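Local coordinates for protein Poly(A) RNA polymerase GLD2 (PDB 6LBK) that is a cytoplasmic poly(A) RNA polymerase that probably adds successive AMP units from ATP to the 3' ends of selected RNAs, at residues N198-L203 and P243-L248; H213-I216 and S220-T223; L229-L234 and I326-P331. The protein carries 1 engineered substitution. One frame throughout, in Å; residues are numbered along the deposited sequence.

Contact 1 (N198-L203 and P243-L248); sequences NRVRPL and PILPSL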
# COMPACT_ATOMS: atom_id res chain seq x y z
N ASN A 198 -4.66 9.06 -14.05
CA ASN A 198 -3.90 8.03 -14.75
C ASN A 198 -2.43 7.96 -14.36
O ASN A 198 -1.78 6.96 -14.70
CB ASN A 198 -4.01 8.21 -16.27
CG ASN A 198 -3.86 9.67 -16.71
OD1 ASN A 198 -3.08 10.43 -16.13
ND2 ASN A 198 -4.57 10.04 -17.77
N ARG A 199 -1.89 8.98 -13.69
CA ARG A 199 -0.49 8.98 -13.28
C ARG A 199 -0.26 8.38 -11.91
O ARG A 199 0.88 8.03 -11.59
CB ARG A 199 0.09 10.41 -13.30
CG ARG A 199 0.29 10.98 -14.68
CD ARG A 199 0.64 12.45 -14.65
NE ARG A 199 -0.56 13.24 -14.35
CZ ARG A 199 -0.60 14.56 -14.24
NH1 ARG A 199 0.50 15.29 -14.41
NH2 ARG A 199 -1.75 15.16 -13.96
N VAL A 200 -1.30 8.27 -11.09
CA VAL A 200 -1.10 7.81 -9.72
C VAL A 200 -0.56 6.38 -9.70
O VAL A 200 0.37 6.07 -8.95
CB VAL A 200 -2.39 7.93 -8.90
CG1 VAL A 200 -2.17 7.34 -7.53
CG2 VAL A 200 -2.83 9.41 -8.79
N ARG A 201 -1.11 5.50 -10.54
CA ARG A 201 -0.69 4.10 -10.49
C ARG A 201 0.70 3.87 -11.06
O ARG A 201 1.50 3.17 -10.41
CB ARG A 201 -1.74 3.20 -11.16
CG ARG A 201 -2.95 2.92 -10.23
CD ARG A 201 -4.11 2.19 -10.94
NE ARG A 201 -3.80 0.77 -11.17
CZ ARG A 201 -3.71 0.20 -12.36
NH1 ARG A 201 -3.91 0.90 -13.47
NH2 ARG A 201 -3.40 -1.09 -12.46
N PRO A 202 1.08 4.42 -12.24
CA PRO A 202 2.48 4.26 -12.69
C PRO A 202 3.50 4.81 -11.72
O PRO A 202 4.55 4.19 -11.48
CB PRO A 202 2.51 5.02 -14.03
CG PRO A 202 1.10 4.97 -14.52
CD PRO A 202 0.25 5.07 -13.27
N LEU A 203 3.21 5.96 -11.11
CA LEU A 203 4.16 6.56 -10.19
C LEU A 203 4.31 5.70 -8.95
O LEU A 203 5.42 5.41 -8.51
CB LEU A 203 3.70 7.95 -9.80
CG LEU A 203 4.81 8.66 -9.04
CD1 LEU A 203 5.88 9.18 -10.08
CD2 LEU A 203 4.34 9.76 -8.08
N PRO A 243 -2.55 20.99 -7.54
CA PRO A 243 -2.48 19.61 -7.03
C PRO A 243 -3.05 18.59 -8.01
O PRO A 243 -3.97 18.88 -8.77
CB PRO A 243 -3.31 19.67 -5.75
CG PRO A 243 -4.27 20.79 -6.00
CD PRO A 243 -3.62 21.78 -6.90
N ILE A 244 -2.46 17.40 -7.97
CA ILE A 244 -2.91 16.27 -8.78
C ILE A 244 -3.98 15.40 -8.10
O ILE A 244 -4.77 14.74 -8.80
CB ILE A 244 -1.68 15.40 -9.16
CG1 ILE A 244 -0.85 16.06 -10.24
CG2 ILE A 244 -2.04 13.97 -9.53
CD1 ILE A 244 0.39 15.26 -10.56
N LEU A 245 -4.09 15.45 -6.77
CA LEU A 245 -5.12 14.69 -6.07
C LEU A 245 -5.74 15.57 -4.99
O LEU A 245 -5.02 16.32 -4.30
CB LEU A 245 -4.59 13.38 -5.46
CG LEU A 245 -4.26 12.22 -6.42
CD1 LEU A 245 -3.79 10.97 -5.68
CD2 LEU A 245 -5.43 11.90 -7.39
N PRO A 246 -7.06 15.52 -4.83
CA PRO A 246 -7.70 16.27 -3.75
C PRO A 246 -7.70 15.42 -2.50
O PRO A 246 -6.90 14.48 -2.40
CB PRO A 246 -9.12 16.49 -4.27
CG PRO A 246 -9.38 15.23 -5.03
CD PRO A 246 -8.06 14.81 -5.65
N SER A 247 -8.55 15.75 -1.54
CA SER A 247 -8.84 14.85 -0.43
C SER A 247 -10.17 14.16 -0.68
O SER A 247 -11.20 14.83 -0.77
CB SER A 247 -8.87 15.58 0.91
OG SER A 247 -9.30 14.68 1.93
N LEU A 248 -10.14 12.82 -0.83
CA LEU A 248 -11.39 12.10 -1.07
C LEU A 248 -12.31 12.14 0.16
O LEU A 248 -13.53 12.25 0.02
CB LEU A 248 -11.11 10.65 -1.47
CG LEU A 248 -10.56 10.35 -2.87
CD1 LEU A 248 -10.16 8.88 -2.96
CD2 LEU A 248 -11.56 10.70 -3.96
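The guanidinium of Arg199 takes a methyl group on one face: CD1 of Ile244 stands 3.7 Å above its plane, displaced toward the rim, and the two side chains cross at about a right angle. Its terminal nitrogens, NH1 and NH2, are engaged by other partners. NH2 forms a salt bridge with Glu197 and a hydrogen bond with Asn279 O, while NH1 donates to Ser281 O. A bend at chi3 (-75°) turns the Arg199 chain so that the flat group meets Ile244; CG1 of the isoleucine also approaches, lying 3.9 Å from Arg199 NH2.

One residue further, in the first turn of helix 200-213, the chemistry becomes wholly apolar. Val200 and Leu245 reach toward each other tip to tip, CG2 of the valine coming to 3.6 Å from CD1 of the leucine. Leu234 of helix 226-239 touches both, so a short branched residue and a longer one fill the ground between the two helices and the loop that follows the second.

The contact thus rests on van der Waals packing: arginine suits the first position because its flat face tolerates a methyl group while its terminal nitrogens keep their polar partners, and the buried valine and leucine bring no polar side-chain atom needing a mate.

Contact 2 (H213-I216 and S220-T223); sequences HHEI and SRGT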
# COMPACT_ATOMS: atom_id res chain seq x y z
N HIS A 213 13.90 -2.11 -4.25
CA HIS A 213 15.22 -2.42 -4.77
C HIS A 213 16.29 -1.95 -3.80
O HIS A 213 17.30 -2.64 -3.61
CB HIS A 213 15.44 -1.79 -6.14
CG HIS A 213 16.86 -1.85 -6.60
ND1 HIS A 213 17.48 -3.02 -6.97
CD2 HIS A 213 17.80 -0.88 -6.69
CE1 HIS A 213 18.73 -2.77 -7.30
NE2 HIS A 213 18.96 -1.48 -7.14
N HIS A 214 16.05 -0.83 -3.12
CA HIS A 214 17.05 -0.25 -2.23
C HIS A 214 16.91 -0.73 -0.80
O HIS A 214 17.46 -0.10 0.10
CB HIS A 214 17.01 1.28 -2.28
CG HIS A 214 17.38 1.84 -3.61
ND1 HIS A 214 18.69 1.90 -4.05
CD2 HIS A 214 16.63 2.36 -4.61
CE1 HIS A 214 18.73 2.43 -5.26
NE2 HIS A 214 17.49 2.73 -5.62
N GLU A 215 16.16 -1.82 -0.58
CA GLU A 215 16.08 -2.47 0.73
C GLU A 215 15.56 -1.52 1.80
O GLU A 215 15.98 -1.59 2.95
CB GLU A 215 17.45 -3.05 1.15
CG GLU A 215 17.48 -4.55 1.43
CD GLU A 215 16.24 -5.07 2.17
OE1 GLU A 215 15.86 -4.49 3.22
OE2 GLU A 215 15.62 -6.03 1.68
N ILE A 216 14.65 -0.62 1.43
CA ILE A 216 13.98 0.26 2.38
C ILE A 216 12.47 0.07 2.38
O ILE A 216 11.75 0.86 2.97
CB ILE A 216 14.31 1.74 2.10
CG1 ILE A 216 13.63 2.21 0.80
CG2 ILE A 216 15.81 1.94 2.00
CD1 ILE A 216 14.07 3.62 0.34
N SER A 220 8.95 -5.06 8.33
CA SER A 220 9.43 -6.12 9.22
C SER A 220 10.93 -6.01 9.44
O SER A 220 11.44 -6.50 10.45
CB SER A 220 9.11 -7.51 8.66
OG SER A 220 9.93 -7.80 7.54
N ARG A 221 11.65 -5.39 8.50
CA ARG A 221 13.09 -5.22 8.59
C ARG A 221 13.49 -3.81 9.04
O ARG A 221 14.66 -3.45 8.92
CB ARG A 221 13.75 -5.56 7.25
CG ARG A 221 13.57 -7.02 6.88
CD ARG A 221 14.59 -7.49 5.88
NE ARG A 221 15.92 -7.12 6.35
CZ ARG A 221 16.57 -7.78 7.31
NH1 ARG A 221 17.78 -7.38 7.69
NH2 ARG A 221 16.01 -8.83 7.90
N GLY A 222 12.54 -3.00 9.52
CA GLY A 222 12.84 -1.70 10.08
C GLY A 222 12.58 -0.48 9.21
O GLY A 222 12.71 0.65 9.71
N THR A 223 12.19 -0.65 7.93
CA THR A 223 12.06 0.43 6.96
C THR A 223 10.59 0.74 6.64
O THR A 223 9.70 0.49 7.46
CB THR A 223 12.89 0.08 5.72
OG1 THR A 223 12.53 -1.23 5.24
CG2 THR A 223 14.39 0.15 6.03
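Thr223 has chi1 at 53°, which sets OG1 between its own backbone N and carbonyl carbon and turns CG2 anti to that carbonyl carbon; both branches thereby face the backbone of Glu215 and Ile216. These two residues belong to the Schellman motif that ends helix 200-213: Glu215, with positive phi (60°), is its C-prime residue, and Ile216 N turns back to Ala211 O. The contact folds the link to helix 226-239 onto this helix end.

A beta-branched residue with a hydroxyl suits position 223, since one branch packs and the other bonds. CG2 lies 3.7 Å from Ile216 CA, and CB approaches Ile216 O to 3.1 Å. OG1 is hydrogen-bonded to Asp218 N, within the link itself, and a backbone bond between Ile216 and Leu224 also ties its two ends. Replacing Thr223 by an alanine would probably leave Asp218 N without this acceptor and open a gap beside the Glu215-Ile216 backbone where CG2 now rests.

The outer side of the contact is charged and exposed. Glu215, bent at chi2, brings its carboxylate near the rim of the Arg221 guanidinium, with the planes 76° apart; OE1 stands 4.1 Å from Arg221 NE, beyond salt-bridge range.

Contact 3 (L229-L234 and I326-P331); sequences LVLMVL and ICVEEP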
# COMPACT_ATOMS: atom_id res chain seq x y z
N LEU A 229 4.53 4.25 2.04
CA LEU A 229 4.96 4.82 0.77
C LEU A 229 3.77 5.32 -0.04
O LEU A 229 3.82 6.40 -0.61
CB LEU A 229 5.74 3.80 -0.05
CG LEU A 229 7.24 3.71 0.05
CD1 LEU A 229 7.60 2.58 -0.85
CD2 LEU A 229 7.88 5.00 -0.43
N VAL A 230 2.75 4.47 -0.20
CA VAL A 230 1.56 4.85 -0.96
C VAL A 230 0.98 6.12 -0.40
O VAL A 230 0.55 7.00 -1.15
CB VAL A 230 0.51 3.71 -0.95
CG1 VAL A 230 -0.74 4.17 -1.67
CG2 VAL A 230 1.06 2.48 -1.65
N LEU A 231 0.92 6.23 0.91
CA LEU A 231 0.39 7.45 1.52
C LEU A 231 1.32 8.61 1.26
O LEU A 231 0.87 9.75 1.16
CB LEU A 231 0.17 7.24 3.03
CG LEU A 231 -0.92 6.27 3.53
CD1 LEU A 231 -1.03 6.24 5.06
CD2 LEU A 231 -2.29 6.55 2.93
N MET A 232 2.63 8.35 1.11
CA MET A 232 3.58 9.44 0.88
C MET A 232 3.51 9.94 -0.56
O MET A 232 3.55 11.15 -0.81
CB MET A 232 4.98 8.97 1.22
CG MET A 232 5.28 8.91 2.71
SD MET A 232 6.77 7.90 3.03
CE MET A 232 8.05 8.79 2.19
N VAL A 233 3.42 9.01 -1.52
CA VAL A 233 3.15 9.37 -2.91
C VAL A 233 1.86 10.17 -3.00
O VAL A 233 1.82 11.23 -3.63
CB VAL A 233 3.08 8.12 -3.80
CG1 VAL A 233 2.81 8.49 -5.22
CG2 VAL A 233 4.33 7.32 -3.72
N LEU A 234 0.76 9.66 -2.41
CA LEU A 234 -0.52 10.38 -2.47
C LEU A 234 -0.41 11.75 -1.81
O LEU A 234 -0.97 12.73 -2.32
CB LEU A 234 -1.66 9.56 -1.84
CG LEU A 234 -2.10 8.18 -2.37
CD1 LEU A 234 -3.33 7.74 -1.65
CD2 LEU A 234 -2.38 8.18 -3.88
N ILE A 326 9.46 8.97 11.67
CA ILE A 326 8.58 9.21 10.54
C ILE A 326 7.15 9.08 11.05
O ILE A 326 6.84 8.16 11.82
CB ILE A 326 8.86 8.23 9.38
CG1 ILE A 326 10.34 8.29 8.99
CG2 ILE A 326 8.02 8.54 8.14
CD1 ILE A 326 10.67 7.47 7.78
N CYS A 327 6.30 10.06 10.70
CA CYS A 327 4.91 10.13 11.16
C CYS A 327 3.97 10.24 9.96
O CYS A 327 3.84 11.31 9.37
CB CYS A 327 4.71 11.31 12.09
SG CYS A 327 5.62 11.21 13.62
N VAL A 328 3.30 9.15 9.61
CA VAL A 328 2.26 9.13 8.57
C VAL A 328 0.92 8.76 9.22
O VAL A 328 0.81 7.71 9.87
CB VAL A 328 2.63 8.16 7.45
CG1 VAL A 328 1.65 8.28 6.30
CG2 VAL A 328 4.05 8.38 7.01
N GLU A 329 -0.08 9.64 9.13
CA GLU A 329 -1.36 9.42 9.78
C GLU A 329 -2.21 8.42 8.98
O GLU A 329 -2.48 8.65 7.80
CB GLU A 329 -2.13 10.74 9.94
CG GLU A 329 -3.45 10.61 10.70
CD GLU A 329 -4.34 11.87 10.61
OE1 GLU A 329 -4.86 12.33 11.67
OE2 GLU A 329 -4.55 12.39 9.49
N GLU A 330 -2.60 7.32 9.61
CA GLU A 330 -3.59 6.46 8.97
C GLU A 330 -4.85 7.31 8.75
O GLU A 330 -5.20 8.11 9.61
CB GLU A 330 -3.88 5.23 9.85
CG GLU A 330 -4.14 3.90 9.13
CD GLU A 330 -5.51 3.78 8.44
OE1 GLU A 330 -6.49 4.39 8.93
OE2 GLU A 330 -5.61 3.08 7.40
N PRO A 331 -5.48 7.24 7.57
CA PRO A 331 -6.63 8.14 7.30
C PRO A 331 -7.92 7.77 8.03
O PRO A 331 -8.74 8.66 8.26
CB PRO A 331 -6.80 8.07 5.78
CG PRO A 331 -6.10 6.86 5.36
CD PRO A 331 -5.04 6.53 6.37
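Leu231 carries helix 226-239 onto Val328, in the edge strand 328-329 of a small mixed sheet whose neighbouring strand, 303-306, runs parallel to it. The strand, short and weakly bonded, lies in the PAP-associated part of the chain; the contact packs a helix against one margin of its sheet.

Along the helix, Leu229 and Val230 precede the contact and turn to other helices, Leu229 packing on Ala211 and Val230 on Leu190, as Val233 and Leu234 do after it, on Leu203 and Tyr193. Leu231 faces the strand. Its chi1 of -68° puts CG anti to the carbonyl carbon, a rotation that swings CD1 over to the CG1 methyl of Val328, 3.6 Å away; CB rests on the same methyl at 3.7 Å, and the two side chains cross at a slant. Valine fits here because CG1, anti to its backbone N, presents one methyl to the leucine, and the residue also touches Ile305 of the neighbouring strand. Met232 lies beside the contact and packs on Ile305 too. This buried turn, residues 229-234, accordingly carries only apolar side chains.

Leu231 CD1 also comes to 3.9 Å from the backbone O of Glu329, while the Glu329 side chain points away from the helix and is bonded to Ser306 OG. Pro331 then faces the helix again, its ring carbon CD 4.2 Å from Leu231 CD1.

Helix 200-213 joins contacts 1 and 2: its first turn packs in contact 1, and its end, closed by a Schellman motif, lies in contact 2, about 25 Å away between centres. Helix 226-239 carries contact 3 and leads into the loop of contact 1. These two buried contacts therefore share one interior and touch directly, Leu245 CD1 lying 3.6 Å from Leu234 CD2. Both rely on methyl packing, with the arginine of contact 1 held by polar partners at its margin. Contact 2 lies partly at the surface, where backbone turns, one threonine and a loose pair of opposite charges take much of the place that aliphatic side chains hold in the other two.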